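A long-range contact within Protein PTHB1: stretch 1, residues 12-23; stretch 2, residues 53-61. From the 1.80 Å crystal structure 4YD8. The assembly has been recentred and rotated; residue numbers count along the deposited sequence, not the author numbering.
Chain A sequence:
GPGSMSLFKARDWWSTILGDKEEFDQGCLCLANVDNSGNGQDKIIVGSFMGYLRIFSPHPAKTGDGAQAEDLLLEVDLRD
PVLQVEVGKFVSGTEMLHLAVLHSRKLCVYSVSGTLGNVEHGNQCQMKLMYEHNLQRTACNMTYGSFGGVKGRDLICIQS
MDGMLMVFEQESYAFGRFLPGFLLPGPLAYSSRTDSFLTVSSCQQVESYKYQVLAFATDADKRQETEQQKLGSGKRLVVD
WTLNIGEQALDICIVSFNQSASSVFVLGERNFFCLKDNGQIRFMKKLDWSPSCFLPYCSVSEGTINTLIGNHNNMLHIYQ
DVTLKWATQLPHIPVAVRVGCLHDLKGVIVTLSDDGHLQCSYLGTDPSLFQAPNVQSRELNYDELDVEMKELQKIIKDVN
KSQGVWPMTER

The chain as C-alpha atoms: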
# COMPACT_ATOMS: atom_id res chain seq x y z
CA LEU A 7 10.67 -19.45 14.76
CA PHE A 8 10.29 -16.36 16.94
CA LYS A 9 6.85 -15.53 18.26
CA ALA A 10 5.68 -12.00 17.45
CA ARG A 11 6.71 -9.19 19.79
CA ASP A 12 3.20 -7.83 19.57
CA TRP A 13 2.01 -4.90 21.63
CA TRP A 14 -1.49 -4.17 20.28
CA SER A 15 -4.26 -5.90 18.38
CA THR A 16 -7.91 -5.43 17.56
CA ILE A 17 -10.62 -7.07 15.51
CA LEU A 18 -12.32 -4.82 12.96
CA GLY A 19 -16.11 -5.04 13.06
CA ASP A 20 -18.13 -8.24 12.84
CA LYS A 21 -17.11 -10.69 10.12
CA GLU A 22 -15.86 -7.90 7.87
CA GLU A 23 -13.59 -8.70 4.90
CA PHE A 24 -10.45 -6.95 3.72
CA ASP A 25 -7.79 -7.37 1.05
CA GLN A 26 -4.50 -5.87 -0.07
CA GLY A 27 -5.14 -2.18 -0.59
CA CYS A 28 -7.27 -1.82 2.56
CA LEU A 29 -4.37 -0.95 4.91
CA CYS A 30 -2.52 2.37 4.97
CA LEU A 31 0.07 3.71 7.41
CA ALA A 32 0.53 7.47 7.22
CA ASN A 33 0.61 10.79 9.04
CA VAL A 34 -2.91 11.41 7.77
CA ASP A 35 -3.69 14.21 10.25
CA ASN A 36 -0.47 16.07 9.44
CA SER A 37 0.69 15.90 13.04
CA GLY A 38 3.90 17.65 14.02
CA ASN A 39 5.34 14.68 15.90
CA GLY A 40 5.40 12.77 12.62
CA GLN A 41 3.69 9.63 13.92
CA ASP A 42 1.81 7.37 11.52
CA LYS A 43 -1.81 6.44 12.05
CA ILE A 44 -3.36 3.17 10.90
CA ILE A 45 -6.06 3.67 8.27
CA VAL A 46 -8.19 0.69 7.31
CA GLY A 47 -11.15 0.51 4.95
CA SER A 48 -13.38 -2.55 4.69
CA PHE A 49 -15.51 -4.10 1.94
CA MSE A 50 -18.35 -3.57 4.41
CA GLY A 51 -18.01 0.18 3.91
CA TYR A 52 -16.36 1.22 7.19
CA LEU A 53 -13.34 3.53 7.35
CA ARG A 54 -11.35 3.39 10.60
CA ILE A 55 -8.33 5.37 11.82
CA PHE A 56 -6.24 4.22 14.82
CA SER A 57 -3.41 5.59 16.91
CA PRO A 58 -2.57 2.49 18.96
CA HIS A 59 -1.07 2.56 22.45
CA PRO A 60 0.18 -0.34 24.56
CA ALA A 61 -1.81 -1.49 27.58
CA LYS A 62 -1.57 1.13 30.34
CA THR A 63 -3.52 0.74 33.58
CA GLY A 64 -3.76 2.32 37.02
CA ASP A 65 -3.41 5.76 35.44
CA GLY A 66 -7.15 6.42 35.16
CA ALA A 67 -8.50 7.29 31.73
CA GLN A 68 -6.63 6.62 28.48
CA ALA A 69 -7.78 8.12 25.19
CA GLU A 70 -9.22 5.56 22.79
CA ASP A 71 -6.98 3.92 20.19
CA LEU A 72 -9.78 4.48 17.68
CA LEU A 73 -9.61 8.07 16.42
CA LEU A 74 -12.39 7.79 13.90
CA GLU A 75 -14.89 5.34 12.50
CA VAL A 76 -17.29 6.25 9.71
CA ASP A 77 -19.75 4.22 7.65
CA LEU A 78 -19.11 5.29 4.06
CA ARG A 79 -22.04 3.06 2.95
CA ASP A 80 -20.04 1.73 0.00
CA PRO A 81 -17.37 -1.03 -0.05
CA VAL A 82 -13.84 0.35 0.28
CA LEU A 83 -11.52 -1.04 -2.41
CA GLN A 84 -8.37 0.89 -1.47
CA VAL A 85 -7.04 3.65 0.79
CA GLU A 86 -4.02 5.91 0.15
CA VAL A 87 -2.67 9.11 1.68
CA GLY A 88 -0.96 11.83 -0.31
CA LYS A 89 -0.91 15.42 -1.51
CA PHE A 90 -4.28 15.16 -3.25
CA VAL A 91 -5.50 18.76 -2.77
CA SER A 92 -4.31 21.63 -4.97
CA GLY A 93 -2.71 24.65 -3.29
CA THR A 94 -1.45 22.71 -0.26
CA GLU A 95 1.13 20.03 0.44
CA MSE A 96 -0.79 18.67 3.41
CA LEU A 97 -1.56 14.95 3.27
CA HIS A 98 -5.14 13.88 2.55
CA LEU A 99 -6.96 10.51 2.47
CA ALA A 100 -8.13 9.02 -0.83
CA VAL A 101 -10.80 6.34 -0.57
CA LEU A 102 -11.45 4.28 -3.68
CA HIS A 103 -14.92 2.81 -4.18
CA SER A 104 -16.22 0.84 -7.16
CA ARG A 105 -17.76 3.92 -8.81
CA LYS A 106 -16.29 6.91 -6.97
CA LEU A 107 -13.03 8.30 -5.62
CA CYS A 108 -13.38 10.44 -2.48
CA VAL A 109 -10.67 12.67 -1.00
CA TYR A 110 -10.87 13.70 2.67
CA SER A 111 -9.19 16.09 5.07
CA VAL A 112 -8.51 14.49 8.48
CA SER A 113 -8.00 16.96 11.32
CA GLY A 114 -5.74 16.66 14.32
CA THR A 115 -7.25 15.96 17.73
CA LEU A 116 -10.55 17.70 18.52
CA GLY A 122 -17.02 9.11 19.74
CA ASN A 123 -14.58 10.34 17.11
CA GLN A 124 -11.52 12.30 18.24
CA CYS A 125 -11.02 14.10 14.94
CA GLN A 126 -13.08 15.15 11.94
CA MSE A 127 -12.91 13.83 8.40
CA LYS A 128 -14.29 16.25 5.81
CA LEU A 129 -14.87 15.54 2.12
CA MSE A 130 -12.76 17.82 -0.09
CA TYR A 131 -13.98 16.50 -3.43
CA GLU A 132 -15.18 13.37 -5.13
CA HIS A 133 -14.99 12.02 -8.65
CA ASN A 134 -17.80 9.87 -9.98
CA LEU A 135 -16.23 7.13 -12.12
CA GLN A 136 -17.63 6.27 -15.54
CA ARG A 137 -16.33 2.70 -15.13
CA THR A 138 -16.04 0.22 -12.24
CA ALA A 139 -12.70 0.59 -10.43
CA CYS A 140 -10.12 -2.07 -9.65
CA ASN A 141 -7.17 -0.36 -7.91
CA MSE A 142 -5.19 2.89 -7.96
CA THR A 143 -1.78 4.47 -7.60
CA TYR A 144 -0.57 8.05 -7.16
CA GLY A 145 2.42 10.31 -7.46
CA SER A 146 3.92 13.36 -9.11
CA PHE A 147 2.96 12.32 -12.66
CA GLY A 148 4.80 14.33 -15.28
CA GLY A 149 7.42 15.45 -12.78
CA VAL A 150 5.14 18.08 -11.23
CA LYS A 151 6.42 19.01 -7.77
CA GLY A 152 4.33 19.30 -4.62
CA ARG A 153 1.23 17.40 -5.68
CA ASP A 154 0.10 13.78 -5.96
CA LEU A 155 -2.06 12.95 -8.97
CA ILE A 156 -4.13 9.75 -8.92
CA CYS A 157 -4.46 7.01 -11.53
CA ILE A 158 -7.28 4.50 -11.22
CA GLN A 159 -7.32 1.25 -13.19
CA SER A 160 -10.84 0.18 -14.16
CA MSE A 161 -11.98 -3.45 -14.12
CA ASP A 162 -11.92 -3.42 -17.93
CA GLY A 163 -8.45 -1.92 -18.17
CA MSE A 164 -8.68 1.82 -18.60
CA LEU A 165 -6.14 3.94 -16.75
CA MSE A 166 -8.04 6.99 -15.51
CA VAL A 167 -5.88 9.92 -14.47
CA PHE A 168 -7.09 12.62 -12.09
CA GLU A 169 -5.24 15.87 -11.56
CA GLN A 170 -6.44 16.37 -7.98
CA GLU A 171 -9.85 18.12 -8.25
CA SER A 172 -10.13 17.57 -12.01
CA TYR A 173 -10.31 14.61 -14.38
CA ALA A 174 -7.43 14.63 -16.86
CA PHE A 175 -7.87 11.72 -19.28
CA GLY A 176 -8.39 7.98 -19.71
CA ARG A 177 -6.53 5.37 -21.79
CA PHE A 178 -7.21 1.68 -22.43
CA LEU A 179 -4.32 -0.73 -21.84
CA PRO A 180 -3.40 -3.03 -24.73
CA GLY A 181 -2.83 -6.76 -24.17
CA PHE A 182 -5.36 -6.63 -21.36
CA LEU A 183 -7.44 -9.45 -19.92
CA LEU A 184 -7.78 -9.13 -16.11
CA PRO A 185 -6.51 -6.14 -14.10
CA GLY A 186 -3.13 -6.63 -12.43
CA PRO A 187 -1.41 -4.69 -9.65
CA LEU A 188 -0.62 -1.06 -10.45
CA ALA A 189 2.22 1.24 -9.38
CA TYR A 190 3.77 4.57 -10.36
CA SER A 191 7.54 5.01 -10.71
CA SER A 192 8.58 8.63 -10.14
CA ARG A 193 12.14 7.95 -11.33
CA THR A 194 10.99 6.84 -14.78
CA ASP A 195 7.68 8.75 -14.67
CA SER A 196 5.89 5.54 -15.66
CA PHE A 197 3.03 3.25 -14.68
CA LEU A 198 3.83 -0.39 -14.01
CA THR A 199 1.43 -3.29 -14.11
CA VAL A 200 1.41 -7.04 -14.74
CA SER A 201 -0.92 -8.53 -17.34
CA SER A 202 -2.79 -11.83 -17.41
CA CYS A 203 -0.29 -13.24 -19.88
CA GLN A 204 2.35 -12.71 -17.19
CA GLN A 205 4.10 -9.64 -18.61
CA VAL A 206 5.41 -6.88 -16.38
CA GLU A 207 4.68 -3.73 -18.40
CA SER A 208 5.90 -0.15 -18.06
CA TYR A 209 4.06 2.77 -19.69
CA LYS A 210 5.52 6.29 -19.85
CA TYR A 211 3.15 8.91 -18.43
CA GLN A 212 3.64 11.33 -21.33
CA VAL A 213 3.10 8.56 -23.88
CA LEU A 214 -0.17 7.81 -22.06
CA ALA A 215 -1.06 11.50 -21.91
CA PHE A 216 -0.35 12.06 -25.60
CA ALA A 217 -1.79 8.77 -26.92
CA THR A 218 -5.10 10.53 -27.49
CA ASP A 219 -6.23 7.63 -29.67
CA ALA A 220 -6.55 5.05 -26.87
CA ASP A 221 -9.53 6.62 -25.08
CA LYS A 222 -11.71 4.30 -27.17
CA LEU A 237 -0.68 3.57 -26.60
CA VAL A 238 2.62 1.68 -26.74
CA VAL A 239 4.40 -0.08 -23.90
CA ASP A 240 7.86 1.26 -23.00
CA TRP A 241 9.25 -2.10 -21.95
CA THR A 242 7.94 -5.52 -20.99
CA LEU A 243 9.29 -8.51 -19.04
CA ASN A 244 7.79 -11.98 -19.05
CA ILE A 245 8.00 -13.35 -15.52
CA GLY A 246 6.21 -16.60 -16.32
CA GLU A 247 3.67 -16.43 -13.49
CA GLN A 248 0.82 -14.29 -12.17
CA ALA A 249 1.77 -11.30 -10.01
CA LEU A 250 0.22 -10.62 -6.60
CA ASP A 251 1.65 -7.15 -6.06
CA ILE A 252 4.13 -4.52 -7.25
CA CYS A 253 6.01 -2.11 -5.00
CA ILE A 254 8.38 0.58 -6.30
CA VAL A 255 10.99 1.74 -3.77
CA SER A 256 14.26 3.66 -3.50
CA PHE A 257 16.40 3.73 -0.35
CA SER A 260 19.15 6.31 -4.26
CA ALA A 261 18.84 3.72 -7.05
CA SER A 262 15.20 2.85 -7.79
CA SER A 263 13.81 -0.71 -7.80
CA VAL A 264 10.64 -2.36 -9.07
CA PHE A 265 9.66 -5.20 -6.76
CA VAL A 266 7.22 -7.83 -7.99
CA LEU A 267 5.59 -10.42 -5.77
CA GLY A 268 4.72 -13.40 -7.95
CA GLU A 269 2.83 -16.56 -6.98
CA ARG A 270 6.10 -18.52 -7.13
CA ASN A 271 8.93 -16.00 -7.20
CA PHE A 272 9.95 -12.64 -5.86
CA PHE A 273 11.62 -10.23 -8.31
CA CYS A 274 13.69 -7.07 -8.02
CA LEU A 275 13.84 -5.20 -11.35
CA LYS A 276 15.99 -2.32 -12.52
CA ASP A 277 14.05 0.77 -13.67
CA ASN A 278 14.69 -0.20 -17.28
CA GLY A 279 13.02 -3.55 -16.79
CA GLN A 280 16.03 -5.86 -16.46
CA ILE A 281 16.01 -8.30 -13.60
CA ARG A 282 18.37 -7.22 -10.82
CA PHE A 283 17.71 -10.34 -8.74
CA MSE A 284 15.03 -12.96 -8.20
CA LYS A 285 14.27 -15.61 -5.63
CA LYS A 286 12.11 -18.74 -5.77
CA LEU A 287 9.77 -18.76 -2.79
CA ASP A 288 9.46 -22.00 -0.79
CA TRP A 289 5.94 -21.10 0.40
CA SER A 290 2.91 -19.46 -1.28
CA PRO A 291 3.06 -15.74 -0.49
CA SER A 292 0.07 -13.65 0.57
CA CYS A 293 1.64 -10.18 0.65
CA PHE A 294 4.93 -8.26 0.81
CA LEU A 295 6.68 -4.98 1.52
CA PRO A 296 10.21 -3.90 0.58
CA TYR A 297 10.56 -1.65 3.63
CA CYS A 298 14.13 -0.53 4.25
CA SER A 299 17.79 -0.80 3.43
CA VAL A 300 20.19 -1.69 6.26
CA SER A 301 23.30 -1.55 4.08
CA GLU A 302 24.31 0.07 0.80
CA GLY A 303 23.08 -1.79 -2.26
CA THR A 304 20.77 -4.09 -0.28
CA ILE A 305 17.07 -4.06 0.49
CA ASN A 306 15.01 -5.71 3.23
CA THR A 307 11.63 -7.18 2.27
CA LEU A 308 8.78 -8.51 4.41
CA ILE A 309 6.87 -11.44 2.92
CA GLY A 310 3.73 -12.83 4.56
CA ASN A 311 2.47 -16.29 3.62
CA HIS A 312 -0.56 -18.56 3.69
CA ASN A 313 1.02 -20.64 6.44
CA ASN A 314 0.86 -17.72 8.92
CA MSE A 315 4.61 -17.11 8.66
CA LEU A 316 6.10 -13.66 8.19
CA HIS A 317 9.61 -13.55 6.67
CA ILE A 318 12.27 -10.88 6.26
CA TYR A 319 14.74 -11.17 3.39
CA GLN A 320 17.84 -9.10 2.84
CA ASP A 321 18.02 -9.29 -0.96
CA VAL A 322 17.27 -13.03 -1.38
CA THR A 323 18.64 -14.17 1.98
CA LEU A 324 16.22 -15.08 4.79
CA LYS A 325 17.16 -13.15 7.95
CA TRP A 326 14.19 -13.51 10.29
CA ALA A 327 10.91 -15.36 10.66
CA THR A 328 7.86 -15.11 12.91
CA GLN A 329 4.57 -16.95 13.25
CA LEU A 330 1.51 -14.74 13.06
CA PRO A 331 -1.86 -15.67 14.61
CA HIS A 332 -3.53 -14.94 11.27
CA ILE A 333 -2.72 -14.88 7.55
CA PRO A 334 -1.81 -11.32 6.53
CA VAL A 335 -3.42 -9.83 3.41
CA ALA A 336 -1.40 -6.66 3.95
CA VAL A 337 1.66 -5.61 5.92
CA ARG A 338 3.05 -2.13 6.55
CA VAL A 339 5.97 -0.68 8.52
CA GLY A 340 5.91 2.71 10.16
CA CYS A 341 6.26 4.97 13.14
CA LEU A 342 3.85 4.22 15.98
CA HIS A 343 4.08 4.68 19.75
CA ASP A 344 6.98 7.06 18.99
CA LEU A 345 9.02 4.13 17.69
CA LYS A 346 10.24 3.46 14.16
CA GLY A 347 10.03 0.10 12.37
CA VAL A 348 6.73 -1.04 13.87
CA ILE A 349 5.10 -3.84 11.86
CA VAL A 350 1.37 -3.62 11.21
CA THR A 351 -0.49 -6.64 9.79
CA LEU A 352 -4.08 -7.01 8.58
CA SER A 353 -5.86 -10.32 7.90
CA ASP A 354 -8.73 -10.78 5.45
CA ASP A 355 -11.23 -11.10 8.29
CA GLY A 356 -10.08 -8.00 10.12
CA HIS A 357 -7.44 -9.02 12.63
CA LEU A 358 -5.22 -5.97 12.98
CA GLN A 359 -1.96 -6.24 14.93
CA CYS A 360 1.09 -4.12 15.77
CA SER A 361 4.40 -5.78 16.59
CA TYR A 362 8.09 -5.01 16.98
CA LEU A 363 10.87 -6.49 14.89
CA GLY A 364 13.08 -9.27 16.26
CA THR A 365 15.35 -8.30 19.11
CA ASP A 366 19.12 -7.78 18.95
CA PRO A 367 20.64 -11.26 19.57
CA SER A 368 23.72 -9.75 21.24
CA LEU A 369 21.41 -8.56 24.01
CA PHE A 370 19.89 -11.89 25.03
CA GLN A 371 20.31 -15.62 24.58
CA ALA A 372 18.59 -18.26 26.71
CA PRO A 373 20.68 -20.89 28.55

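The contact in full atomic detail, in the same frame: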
# COMPACT_ATOMS: atom_id res chain seq x y z
N ASP A 12 4.36 -8.67 19.76
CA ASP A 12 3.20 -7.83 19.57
C ASP A 12 2.95 -6.93 20.77
O ASP A 12 3.34 -7.26 21.90
CB ASP A 12 1.96 -8.68 19.30
CG ASP A 12 1.65 -9.61 20.46
OD1 ASP A 12 2.55 -10.38 20.82
OD2 ASP A 12 0.53 -9.57 21.01
N TRP A 13 2.31 -5.79 20.54
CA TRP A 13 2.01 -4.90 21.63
C TRP A 13 0.62 -4.30 21.52
O TRP A 13 0.22 -3.50 22.37
CB TRP A 13 3.07 -3.79 21.74
CG TRP A 13 3.28 -2.96 20.50
CD1 TRP A 13 4.16 -3.21 19.48
CD2 TRP A 13 2.62 -1.74 20.17
NE1 TRP A 13 4.06 -2.22 18.52
CE2 TRP A 13 3.14 -1.30 18.93
CE3 TRP A 13 1.64 -0.96 20.81
CZ2 TRP A 13 2.70 -0.13 18.32
CZ3 TRP A 13 1.20 0.20 20.20
CH2 TRP A 13 1.73 0.61 18.96
N TRP A 14 -0.13 -4.69 20.49
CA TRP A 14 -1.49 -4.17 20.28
C TRP A 14 -2.20 -4.96 19.19
O TRP A 14 -1.62 -5.24 18.14
CB TRP A 14 -1.47 -2.70 19.90
CG TRP A 14 -2.83 -2.04 19.77
CD1 TRP A 14 -3.52 -1.40 20.75
CD2 TRP A 14 -3.62 -1.91 18.58
NE1 TRP A 14 -4.70 -0.90 20.26
CE2 TRP A 14 -4.79 -1.20 18.93
CE3 TRP A 14 -3.47 -2.35 17.26
CZ2 TRP A 14 -5.79 -0.90 18.01
CZ3 TRP A 14 -4.46 -2.04 16.34
CH2 TRP A 14 -5.61 -1.33 16.72
N SER A 15 -3.45 -5.32 19.44
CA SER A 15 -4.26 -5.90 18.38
C SER A 15 -5.72 -5.53 18.56
O SER A 15 -6.17 -5.18 19.65
CB SER A 15 -4.09 -7.42 18.32
OG SER A 15 -4.76 -8.06 19.39
N THR A 16 -6.47 -5.59 17.47
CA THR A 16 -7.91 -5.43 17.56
C THR A 16 -8.55 -6.28 16.48
O THR A 16 -7.87 -6.80 15.59
CB THR A 16 -8.35 -3.95 17.43
OG1 THR A 16 -9.69 -3.79 17.93
CG2 THR A 16 -8.30 -3.47 15.98
N ILE A 17 -9.86 -6.42 16.56
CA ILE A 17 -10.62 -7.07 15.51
C ILE A 17 -11.59 -6.05 14.95
O ILE A 17 -12.35 -5.42 15.69
CB ILE A 17 -11.36 -8.32 16.03
CG1 ILE A 17 -10.35 -9.36 16.51
CG2 ILE A 17 -12.24 -8.92 14.94
CD1 ILE A 17 -11.00 -10.62 17.10
N LEU A 18 -11.55 -5.86 13.63
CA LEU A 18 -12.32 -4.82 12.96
C LEU A 18 -13.73 -5.26 12.60
O LEU A 18 -13.93 -6.04 11.67
CB LEU A 18 -11.59 -4.38 11.69
CG LEU A 18 -10.19 -3.82 11.90
CD1 LEU A 18 -9.59 -3.39 10.58
CD2 LEU A 18 -10.26 -2.65 12.85
N GLY A 19 -14.71 -4.75 13.34
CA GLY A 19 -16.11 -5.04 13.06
C GLY A 19 -16.48 -6.49 13.27
O GLY A 19 -15.78 -7.24 13.96
N ASP A 20 -17.60 -6.89 12.67
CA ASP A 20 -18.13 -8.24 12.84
C ASP A 20 -18.17 -8.97 11.51
O ASP A 20 -19.02 -8.71 10.67
CB ASP A 20 -19.53 -8.20 13.45
CG ASP A 20 -19.90 -9.50 14.12
OD1 ASP A 20 -20.29 -10.45 13.40
OD2 ASP A 20 -19.81 -9.58 15.36
N LYS A 21 -17.23 -9.91 11.35
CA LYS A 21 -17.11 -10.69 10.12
C LYS A 21 -16.99 -9.79 8.89
O LYS A 21 -17.60 -10.05 7.85
CB LYS A 21 -18.30 -11.65 9.96
CG LYS A 21 -18.60 -12.49 11.19
CD LYS A 21 -17.33 -13.01 11.86
CE LYS A 21 -17.65 -13.90 13.07
NZ LYS A 21 -17.08 -13.35 14.33
N GLU A 22 -16.20 -8.73 9.01
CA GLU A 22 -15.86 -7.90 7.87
C GLU A 22 -14.73 -8.55 7.07
O GLU A 22 -14.02 -9.40 7.59
CB GLU A 22 -15.49 -6.48 8.33
CG GLU A 22 -16.64 -5.79 9.07
CD GLU A 22 -16.40 -4.31 9.33
OE1 GLU A 22 -15.58 -3.69 8.62
OE2 GLU A 22 -17.07 -3.76 10.23
N GLU A 23 -14.59 -8.15 5.82
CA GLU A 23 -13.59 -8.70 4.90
C GLU A 23 -12.73 -7.57 4.35
O GLU A 23 -13.17 -6.43 4.18
CB GLU A 23 -14.26 -9.48 3.75
CG GLU A 23 -15.19 -10.59 4.21
CD GLU A 23 -16.08 -11.14 3.11
OE1 GLU A 23 -16.08 -10.58 1.99
OE2 GLU A 23 -16.78 -12.14 3.36
N LEU A 53 -14.68 2.96 7.33
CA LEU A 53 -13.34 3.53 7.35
C LEU A 53 -12.95 3.76 8.81
O LEU A 53 -13.70 4.40 9.55
CB LEU A 53 -13.28 4.85 6.55
CG LEU A 53 -11.94 5.52 6.20
CD1 LEU A 53 -11.22 6.10 7.42
CD2 LEU A 53 -11.02 4.56 5.48
N ARG A 54 -11.80 3.24 9.22
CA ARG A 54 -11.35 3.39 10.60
C ARG A 54 -9.93 3.95 10.65
O ARG A 54 -9.09 3.60 9.83
CB ARG A 54 -11.41 2.04 11.34
CG ARG A 54 -12.83 1.48 11.46
CD ARG A 54 -12.87 0.04 12.00
NE ARG A 54 -14.24 -0.44 12.17
CZ ARG A 54 -14.84 -1.31 11.35
NH1 ARG A 54 -14.20 -1.79 10.29
NH2 ARG A 54 -16.09 -1.69 11.59
N ILE A 55 -9.67 4.82 11.62
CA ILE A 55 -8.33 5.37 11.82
C ILE A 55 -7.91 5.14 13.28
O ILE A 55 -8.65 5.50 14.20
CB ILE A 55 -8.27 6.87 11.51
CG1 ILE A 55 -8.77 7.16 10.08
CG2 ILE A 55 -6.83 7.40 11.70
CD1 ILE A 55 -8.76 8.67 9.74
N PHE A 56 -6.74 4.54 13.47
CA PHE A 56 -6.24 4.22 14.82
C PHE A 56 -4.91 4.91 15.11
O PHE A 56 -4.07 5.09 14.23
CB PHE A 56 -6.01 2.71 15.01
CG PHE A 56 -7.24 1.86 14.88
CD1 PHE A 56 -7.64 1.39 13.64
CD2 PHE A 56 -7.99 1.52 16.00
CE1 PHE A 56 -8.77 0.59 13.51
CE2 PHE A 56 -9.12 0.72 15.89
CZ PHE A 56 -9.51 0.26 14.63
N SER A 57 -4.72 5.22 16.39
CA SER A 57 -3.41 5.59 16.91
C SER A 57 -3.17 4.71 18.12
O SER A 57 -3.50 5.08 19.23
CB SER A 57 -3.36 7.09 17.26
OG SER A 57 -2.05 7.48 17.60
N PRO A 58 -2.62 3.51 17.90
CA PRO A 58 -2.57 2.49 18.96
C PRO A 58 -1.58 2.82 20.07
O PRO A 58 -0.54 3.43 19.84
CB PRO A 58 -2.12 1.23 18.21
CG PRO A 58 -1.50 1.71 16.95
CD PRO A 58 -2.17 3.00 16.59
N HIS A 59 -1.93 2.40 21.28
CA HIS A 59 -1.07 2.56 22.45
C HIS A 59 -1.02 1.23 23.18
O HIS A 59 -2.02 0.50 23.20
CB HIS A 59 -1.59 3.66 23.38
CG HIS A 59 -1.56 5.03 22.78
ND1 HIS A 59 -2.54 5.48 21.92
CD2 HIS A 59 -0.68 6.04 22.90
CE1 HIS A 59 -2.26 6.71 21.54
NE2 HIS A 59 -1.13 7.07 22.12
N PRO A 60 0.12 0.90 23.78
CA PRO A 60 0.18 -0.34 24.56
C PRO A 60 -0.66 -0.24 25.83
O PRO A 60 -0.98 0.86 26.29
CB PRO A 60 1.67 -0.47 24.89
CG PRO A 60 2.15 0.94 24.93
CD PRO A 60 1.39 1.65 23.83
N ALA A 61 -1.02 -1.40 26.37
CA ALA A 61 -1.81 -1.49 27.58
C ALA A 61 -1.20 -0.65 28.70
O ALA A 61 -0.00 -0.75 28.99
CB ALA A 61 -1.94 -2.94 28.01

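Residues 12-17 end a strand that begins earlier in the chain, and residues 53-56 do the same, yet no backbone hydrogen bond joins the two stretches. They run in opposite directions, so that Trp 13 lies beside Pro 60 (CA to CA 5.7 Å) and Leu 18 beside Arg 54 (8.6 Å). The wider gap at the second pair is filled by side chains, and the contact buries 529 Å² in all.

Its polar bonding is concentrated in one salt bridge. The extended side chain of Arg 54 presents the edge of its guanidinium to the Glu 22 carboxylate, and two nearly linear hydrogen bonds result: NH1 of Arg 54 donates to OE1 of Glu 22 at 2.9 Å (177°), and NH2 of Arg 54 to OE2 of Glu 22 at 2.7 Å (164°). This bidentate pairing matches charge as well as geometry, which matters for two buried residues. Arg 54 NE and Glu 22 OE1 also hydrogen-bond elsewhere in the structure. Over one face of the guanidinium pass the backbone atoms Leu 18 C and Gly 19 N. Gly 19 has a positive phi (66°), and a CB there would fall 1.8 Å from Glu 22 OE2, against the salt bridge itself.

Beyond this polar end the contact is largely apolar. Leu 18 CD2 reaches both Arg 54 CD (3.8 Å) and Phe 56 CZ (3.5 Å). Trp 14 turns the edge of its six-membered ring toward the face of Phe 56, with centroids 5.4 Å apart and planes at 62°. Pro 58 CB sits over the Trp 14 five-membered ring, 3.5 Å from its centroid, in a CH-pi contact; Trp 14 NE1 finds its hydrogen-bond partner elsewhere. Trp 13 approaches edge-on, its CZ3 3.7 Å from Pro 58 O and 3.9 Å from Pro 60 CD.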